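Local coordinates for protein bacteriocin (PDB 4FZL) that is a calcium-binding, colicin M-like bacteriocin that degrades the peptidoglycan precursor lipid II, probably to kill competing bacteria, at residues T8-L12 with Y63-T68. Sequence-based numbering, arbitrary orientation.
Sequences TVLLL and YNEIAT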
loop_
_atom_site.group_PDB
_atom_site.type_symbol
_atom_site.label_atom_id
_atom_site.label_comp_id
_atom_site.label_asym_id
_atom_site.label_seq_id
_atom_site.Cartn_x
_atom_site.Cartn_y
_atom_site.Cartn_z
ATOM N N THR A 8 -12.924 24.062 1.972
ATOM C CA THR A 8 -14.182 24.009 1.280
ATOM C C THR A 8 -14.202 23.068 0.071
ATOM O O THR A 8 -15.110 22.209 -0.065
ATOM C CB THR A 8 -14.645 25.426 0.921
ATOM O OG1 THR A 8 -14.787 26.185 2.122
ATOM C CG2 THR A 8 -16.002 25.411 0.167
ATOM N N VAL A 9 -13.172 23.179 -0.747
ATOM C CA VAL A 9 -12.996 22.337 -1.918
ATOM C C VAL A 9 -12.755 20.878 -1.480
ATOM O O VAL A 9 -13.380 19.946 -2.004
ATOM C CB VAL A 9 -11.868 22.856 -2.819
ATOM C CG1 VAL A 9 -11.299 21.758 -3.830
ATOM C CG2 VAL A 9 -12.362 24.159 -3.499
ATOM N N LEU A 10 -11.937 20.676 -0.463
ATOM C CA LEU A 10 -11.759 19.293 -0.001
ATOM C C LEU A 10 -13.126 18.659 0.338
ATOM O O LEU A 10 -13.344 17.503 -0.012
ATOM C CB LEU A 10 -10.800 19.162 1.190
ATOM C CG LEU A 10 -9.361 19.515 0.990
ATOM C CD1 LEU A 10 -8.523 19.570 2.333
ATOM C CD2 LEU A 10 -8.674 18.469 0.025
ATOM N N LEU A 11 -13.932 19.345 1.142
ATOM C CA LEU A 11 -15.198 18.766 1.571
ATOM C C LEU A 11 -16.101 18.554 0.385
ATOM O O LEU A 11 -16.678 17.511 0.304
ATOM C CB LEU A 11 -15.897 19.627 2.609
ATOM C CG LEU A 11 -15.149 19.540 3.960
ATOM C CD1 LEU A 11 -15.776 20.515 4.980
ATOM C CD2 LEU A 11 -15.320 18.112 4.533
ATOM N N LEU A 12 -16.159 19.510 -0.547
ATOM C CA LEU A 12 -16.943 19.341 -1.794
ATOM C C LEU A 12 -16.505 18.116 -2.630
ATOM O O LEU A 12 -17.369 17.438 -3.230
ATOM C CB LEU A 12 -16.863 20.577 -2.701
ATOM C CG LEU A 12 -17.771 21.748 -2.322
ATOM C CD1 LEU A 12 -17.438 22.997 -3.142
ATOM C CD2 LEU A 12 -19.255 21.457 -2.482
ATOM N N TYR A 63 -11.231 11.398 6.329
ATOM C CA TYR A 63 -11.048 12.405 5.306
ATOM C C TYR A 63 -11.789 13.708 5.661
ATOM O O TYR A 63 -11.202 14.811 5.650
ATOM C CB TYR A 63 -11.524 11.870 3.954
ATOM C CG TYR A 63 -11.471 12.930 2.846
ATOM C CD1 TYR A 63 -10.336 13.033 2.076
ATOM C CD2 TYR A 63 -12.541 13.775 2.641
ATOM C CE1 TYR A 63 -10.246 13.967 1.026
ATOM C CE2 TYR A 63 -12.454 14.718 1.672
ATOM C CZ TYR A 63 -11.335 14.864 0.860
ATOM O OH TYR A 63 -11.287 15.843 -0.171
ATOM N N ASN A 64 -13.087 13.533 5.961
ATOM C CA ASN A 64 -13.920 14.691 6.297
ATOM C C ASN A 64 -13.368 15.425 7.562
ATOM O O ASN A 64 -13.293 16.702 7.591
ATOM C CB ASN A 64 -15.373 14.325 6.555
ATOM C CG ASN A 64 -16.137 13.908 5.309
ATOM O OD1 ASN A 64 -15.788 14.236 4.195
ATOM N ND2 ASN A 64 -17.233 13.161 5.523
ATOM N N GLU A 65 -12.969 14.645 8.581
ATOM C CA GLU A 65 -12.436 15.264 9.788
ATOM C C GLU A 65 -11.128 15.996 9.581
ATOM O O GLU A 65 -10.928 17.057 10.211
ATOM C CB GLU A 65 -12.317 14.262 10.926
ATOM C CG GLU A 65 -13.712 13.861 11.416
ATOM C CD GLU A 65 -14.480 15.069 12.069
ATOM O OE1 GLU A 65 -13.936 15.752 12.960
ATOM O OE2 GLU A 65 -15.633 15.345 11.705
ATOM N N ILE A 66 -10.228 15.449 8.750
ATOM C CA ILE A 66 -8.984 16.148 8.425
ATOM C C ILE A 66 -9.306 17.436 7.630
ATOM O O ILE A 66 -8.768 18.523 7.904
ATOM C CB ILE A 66 -8.142 15.211 7.574
ATOM C CG1 ILE A 66 -7.628 14.067 8.426
ATOM C CG2 ILE A 66 -6.945 15.954 7.039
ATOM C CD1 ILE A 66 -7.257 12.830 7.616
ATOM N N ALA A 67 -10.227 17.346 6.677
ATOM C CA ALA A 67 -10.576 18.554 5.882
ATOM C C ALA A 67 -11.175 19.602 6.798
ATOM O O ALA A 67 -10.895 20.793 6.654
ATOM C CB ALA A 67 -11.537 18.213 4.765
ATOM N N THR A 68 -12.017 19.160 7.717
ATOM C CA THR A 68 -12.640 20.058 8.660
ATOM C C THR A 68 -11.593 20.750 9.549
ATOM O O THR A 68 -11.655 21.981 9.834
ATOM C CB THR A 68 -13.767 19.359 9.463
ATOM O OG1 THR A 68 -14.729 18.846 8.559
ATOM C CG2 THR A 68 -14.389 20.314 10.493
HETATM O O HOH W 1 -17.097 15.656 2.269
#
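L10 and A67 have the closest CA atoms, 6.0 Å apart, between two nearly antiparallel helical segments, 8-12 and 63-68; the segment axes approach to 9.1 Å, with 166° between their directions. The small methyl of A67 permits this proximity: its CB sits 3.8 Å from CB of L10, and the isobutyl group of L11 comes in beside it, CD2 of L11 also meeting that methyl. Both leucines have CG anti to the carbonyl carbon; in L11 this, with an extended chi2, brings CD2 to the A67 methyl, although its CB does not point towards the facing helix. Its other methyl, CD1, makes a looser contact with OG1 of T68.

One direct hydrogen bond joins the segments. Y63 has CG anti to its backbone N, which extends the ring across to helix 5-12, and its OH donates to O of L10 over a short 2.6 Å. The acceptor lies at the ring edge, close to the ring plane, while the hydroxyl approaches the carbonyl at 118°, tilted 26° from the carbonyl plane. CB of L10 packs 3.6 Å from the same OH, giving this buried polar group an apolar flank. One residue further along, a water bridges by donating to both O of L11 and OD1 of N64; that amide oxygen is also bound by R60. T68 turns its hydroxyl back to O of N64.

Helix 37-54 packs against both segments, through Q38 on V9 and T45 on Y63. The arrangement is plain antiparallel helix packing at a close alanine contact, flanked by tyrosine-to-carbonyl and water-mediated links, in the helical N-terminal part of this colicin M-like protein, away from the calcium site.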